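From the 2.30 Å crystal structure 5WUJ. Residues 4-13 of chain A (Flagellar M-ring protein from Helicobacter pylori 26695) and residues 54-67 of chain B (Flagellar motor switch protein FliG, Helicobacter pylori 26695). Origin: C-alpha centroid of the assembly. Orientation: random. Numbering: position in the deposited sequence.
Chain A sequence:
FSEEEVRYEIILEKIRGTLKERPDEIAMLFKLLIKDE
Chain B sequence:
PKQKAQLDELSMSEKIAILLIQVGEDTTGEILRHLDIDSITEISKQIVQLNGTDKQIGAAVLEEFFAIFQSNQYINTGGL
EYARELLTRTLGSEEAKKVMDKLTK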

# COMPACT_ATOMS: atom_id res chain seq x y z
N GLU A 4 6.22 15.03 0.68
CA GLU A 4 5.72 13.87 -0.04
C GLU A 4 6.63 12.66 0.17
O GLU A 4 6.15 11.56 0.43
CB GLU A 4 5.60 14.18 -1.54
CG GLU A 4 4.57 15.24 -1.89
CD GLU A 4 5.10 16.67 -1.76
OE1 GLU A 4 6.33 16.88 -1.82
OE2 GLU A 4 4.27 17.59 -1.61
N GLU A 5 7.94 12.86 0.04
CA GLU A 5 8.87 11.76 0.21
C GLU A 5 8.82 11.22 1.64
O GLU A 5 8.84 10.00 1.86
CB GLU A 5 10.28 12.19 -0.18
CG GLU A 5 11.37 11.15 0.03
CD GLU A 5 11.05 9.82 -0.65
OE1 GLU A 5 11.39 8.75 -0.08
OE2 GLU A 5 10.46 9.84 -1.76
N VAL A 6 8.67 12.11 2.62
CA VAL A 6 8.64 11.69 4.01
C VAL A 6 7.33 10.96 4.32
O VAL A 6 7.31 9.97 5.06
CB VAL A 6 8.83 12.91 4.94
CG1 VAL A 6 8.50 12.53 6.34
CG2 VAL A 6 10.27 13.44 4.83
N ARG A 7 6.21 11.44 3.76
CA ARG A 7 4.93 10.78 4.01
C ARG A 7 4.92 9.38 3.40
O ARG A 7 4.48 8.42 4.04
CB ARG A 7 3.77 11.61 3.45
CG ARG A 7 3.52 12.90 4.25
CD ARG A 7 2.43 13.76 3.61
NE ARG A 7 1.18 13.02 3.49
CZ ARG A 7 0.16 13.40 2.73
NH1 ARG A 7 0.23 14.51 2.02
NH2 ARG A 7 -0.94 12.65 2.69
N TYR A 8 5.42 9.27 2.17
CA TYR A 8 5.65 7.97 1.55
C TYR A 8 6.41 7.04 2.50
O TYR A 8 6.00 5.90 2.72
CB TYR A 8 6.43 8.17 0.24
CG TYR A 8 6.80 6.88 -0.44
CD1 TYR A 8 8.02 6.26 -0.21
CD2 TYR A 8 5.92 6.27 -1.32
CE1 TYR A 8 8.35 5.06 -0.83
CE2 TYR A 8 6.23 5.09 -1.95
CZ TYR A 8 7.45 4.48 -1.70
OH TYR A 8 7.77 3.30 -2.33
N GLU A 9 7.50 7.53 3.10
CA GLU A 9 8.29 6.70 4.00
C GLU A 9 7.51 6.32 5.25
O GLU A 9 7.73 5.24 5.81
CB GLU A 9 9.59 7.40 4.40
CG GLU A 9 10.56 7.62 3.25
CD GLU A 9 11.05 6.32 2.62
OE1 GLU A 9 11.20 5.31 3.35
OE2 GLU A 9 11.29 6.32 1.40
N ILE A 10 6.60 7.19 5.71
CA ILE A 10 5.78 6.84 6.87
C ILE A 10 4.92 5.61 6.56
O ILE A 10 4.90 4.64 7.32
CB ILE A 10 4.91 8.02 7.32
CG1 ILE A 10 5.77 9.09 7.98
CG2 ILE A 10 3.85 7.54 8.32
CD1 ILE A 10 4.97 10.29 8.40
N ILE A 11 4.17 5.64 5.45
CA ILE A 11 3.28 4.51 5.22
C ILE A 11 4.07 3.27 4.82
O ILE A 11 3.75 2.16 5.26
CB ILE A 11 2.16 4.86 4.21
CG1 ILE A 11 2.69 5.12 2.81
CG2 ILE A 11 1.32 6.06 4.74
CD1 ILE A 11 1.57 5.53 1.83
N LEU A 12 5.15 3.43 4.03
CA LEU A 12 5.96 2.27 3.66
C LEU A 12 6.49 1.53 4.88
O LEU A 12 6.46 0.29 4.94
CB LEU A 12 7.13 2.69 2.76
CG LEU A 12 8.12 1.58 2.34
CD1 LEU A 12 7.42 0.48 1.54
CD2 LEU A 12 9.29 2.15 1.53
N GLU A 13 6.97 2.26 5.88
CA GLU A 13 7.55 1.60 7.04
C GLU A 13 6.49 0.86 7.83
O GLU A 13 6.74 -0.23 8.36
CB GLU A 13 8.25 2.63 7.93
CG GLU A 13 8.97 2.06 9.14
CD GLU A 13 9.68 3.15 9.96
OE1 GLU A 13 10.91 3.34 9.80
OE2 GLU A 13 9.00 3.84 10.75
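Chain B (54-67) DKQIGAAVLEEFFA

Packing of a FliG helix (chain B) on a helix of the flagellar M-ring protein (chain A). Chain A is helical throughout, its helix running on past both ends of the stretch. In chain B, Asp B54 has an extended backbone (phi/psi -48°/139°) and occupies the N-cap position, though its side chain makes no capping bond; the helix starts at Lys B55 and continues beyond Ala B67. The two helices run in broadly the same direction, with a signed crossing angle of 47° and axes 9.8 Å apart at closest approach, and together the stretches bury 501 Å². The nearest CA pairs do not advance in step: the CA of Tyr A8 lies 6.5 Å from the CA of Ala B59, the CA of Ile A11 6.5 Å from the CA of Phe B66, and the CA of Leu A12, back along chain B, 6.9 Å from the CA of Leu B62.

Glu A4 is out of reach. Glu A5 leaves its backbone sideways, but its carboxylate reaches Lys B55, whose NZ donates a hydrogen bond to Glu A5 OE2 at 2.6 Å within a salt bridge. The lysine chain is fully extended, with all four chi angles t. Val A6 makes no contact with chain B. Arg A7 brings NH2 to 4.2 Å from Glu B63 OE2, a proximity of opposite charges only, because the oxygen lies well out of the guanidinium plane.

Tyr A8, chi1 t, lays its ring among three partners. Lys B55 CE lies over one face, 3.5 Å from Tyr A8 CE1, in a CH-pi contact; Lys B55 NZ, 4.3 Å from the centroid of the Tyr A8 ring, adds an off-centre cation-pi interaction, so one lysine serves both Glu A5 and this ring. Ala B59 CB sits at the ring edge, 3.7 Å from Tyr A8 CD2, and Leu B62 CD1 is 3.6 Å from Tyr A8 CE2.

Glu A9 and Ile A10 contribute essentially nothing. Ile A11, chi1 p and chi2 t, points toward chain B and is a knob in the hole formed by Ala B59, Leu B62, Glu B63 and Phe B66. Its CD1 lies 3.7 Å from both Leu B62 CB and Glu B63 CG, while Ile A11 CG2 sits squarely over one face of the Phe B66 ring, 3.8 Å from Phe B66 CG, 7° off the ring normal. Leu A12 flanks this apolar patch, its CD1 4.0 Å from Leu B62 CD1. Glu A13 is out of reach.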

# COMPACT_ATOMS: atom_id res chain seq x y z
N ASP B 54 6.21 3.59 -12.19
CA ASP B 54 6.32 4.94 -11.65
C ASP B 54 6.18 4.93 -10.13
O ASP B 54 5.34 4.21 -9.57
CB ASP B 54 5.23 5.85 -12.24
CG ASP B 54 5.51 6.25 -13.68
OD1 ASP B 54 6.58 5.88 -14.21
OD2 ASP B 54 4.64 6.93 -14.28
N LYS B 55 7.01 5.73 -9.46
CA LYS B 55 6.93 5.76 -8.00
C LYS B 55 5.62 6.38 -7.52
O LYS B 55 5.12 5.98 -6.46
CB LYS B 55 8.13 6.50 -7.40
CG LYS B 55 8.34 6.14 -5.93
CD LYS B 55 9.23 7.12 -5.19
CE LYS B 55 9.48 6.66 -3.76
NZ LYS B 55 10.44 7.54 -3.02
N GLN B 56 5.06 7.33 -8.27
CA GLN B 56 3.79 7.93 -7.86
C GLN B 56 2.64 6.92 -7.89
O GLN B 56 1.76 6.94 -7.02
CB GLN B 56 3.45 9.14 -8.74
CG GLN B 56 4.55 10.22 -8.80
CD GLN B 56 5.40 10.10 -10.06
OE1 GLN B 56 6.27 9.23 -10.16
NE2 GLN B 56 5.16 10.99 -11.02
N ILE B 57 2.64 6.02 -8.87
CA ILE B 57 1.65 4.96 -8.89
C ILE B 57 1.88 4.00 -7.73
O ILE B 57 0.92 3.55 -7.08
CB ILE B 57 1.67 4.23 -10.24
CG1 ILE B 57 1.08 5.13 -11.34
CG2 ILE B 57 0.95 2.86 -10.13
CD1 ILE B 57 1.29 4.61 -12.74
N GLY B 58 3.14 3.67 -7.45
CA GLY B 58 3.42 2.84 -6.29
C GLY B 58 2.93 3.47 -5.00
O GLY B 58 2.34 2.80 -4.15
N ALA B 59 3.15 4.79 -4.86
CA ALA B 59 2.72 5.51 -3.67
C ALA B 59 1.21 5.49 -3.53
O ALA B 59 0.68 5.39 -2.42
CB ALA B 59 3.22 6.96 -3.72
N ALA B 60 0.49 5.63 -4.65
CA ALA B 60 -0.96 5.53 -4.62
C ALA B 60 -1.41 4.13 -4.21
O ALA B 60 -2.43 3.98 -3.51
CB ALA B 60 -1.52 5.90 -6.00
N VAL B 61 -0.67 3.09 -4.63
CA VAL B 61 -0.98 1.73 -4.20
C VAL B 61 -0.76 1.57 -2.70
O VAL B 61 -1.60 0.99 -1.99
CB VAL B 61 -0.15 0.70 -5.01
CG1 VAL B 61 -0.25 -0.73 -4.39
CG2 VAL B 61 -0.64 0.65 -6.44
N LEU B 62 0.37 2.08 -2.19
CA LEU B 62 0.62 1.99 -0.75
C LEU B 62 -0.47 2.70 0.04
O LEU B 62 -0.92 2.21 1.09
CB LEU B 62 1.97 2.60 -0.41
CG LEU B 62 3.18 1.84 -0.89
CD1 LEU B 62 4.44 2.44 -0.25
CD2 LEU B 62 3.02 0.35 -0.58
N GLU B 63 -0.91 3.87 -0.43
CA GLU B 63 -1.97 4.58 0.27
C GLU B 63 -3.24 3.76 0.30
O GLU B 63 -3.99 3.78 1.29
CB GLU B 63 -2.23 5.93 -0.39
CG GLU B 63 -1.19 6.99 -0.09
CD GLU B 63 -1.72 8.39 -0.38
OE1 GLU B 63 -2.81 8.49 -0.99
OE2 GLU B 63 -1.04 9.37 0.00
N GLU B 64 -3.52 3.05 -0.79
CA GLU B 64 -4.70 2.19 -0.83
C GLU B 64 -4.59 1.08 0.21
O GLU B 64 -5.53 0.82 0.96
CB GLU B 64 -4.86 1.62 -2.24
CG GLU B 64 -6.11 0.80 -2.47
CD GLU B 64 -6.26 0.41 -3.94
OE1 GLU B 64 -6.87 -0.65 -4.20
OE2 GLU B 64 -5.78 1.15 -4.82
N PHE B 65 -3.42 0.45 0.30
CA PHE B 65 -3.24 -0.62 1.28
C PHE B 65 -3.14 -0.08 2.70
O PHE B 65 -3.60 -0.74 3.63
CB PHE B 65 -2.01 -1.44 0.93
CG PHE B 65 -2.31 -2.51 -0.07
CD1 PHE B 65 -2.86 -3.71 0.34
CD2 PHE B 65 -2.07 -2.30 -1.41
CE1 PHE B 65 -3.15 -4.70 -0.59
CE2 PHE B 65 -2.35 -3.30 -2.35
CZ PHE B 65 -2.90 -4.49 -1.94
N PHE B 66 -2.56 1.12 2.88
CA PHE B 66 -2.57 1.77 4.18
C PHE B 66 -4.00 1.91 4.71
O PHE B 66 -4.27 1.60 5.88
CB PHE B 66 -1.90 3.15 4.09
CG PHE B 66 -1.59 3.77 5.41
CD1 PHE B 66 -0.69 3.15 6.28
CD2 PHE B 66 -2.18 4.95 5.79
CE1 PHE B 66 -0.40 3.73 7.52
CE2 PHE B 66 -1.91 5.53 7.02
CZ PHE B 66 -1.01 4.92 7.89
N ALA B 67 -4.93 2.33 3.85
CA ALA B 67 -6.31 2.48 4.31
C ALA B 67 -6.92 1.13 4.66
O ALA B 67 -7.68 1.02 5.63
CB ALA B 67 -7.13 3.21 3.25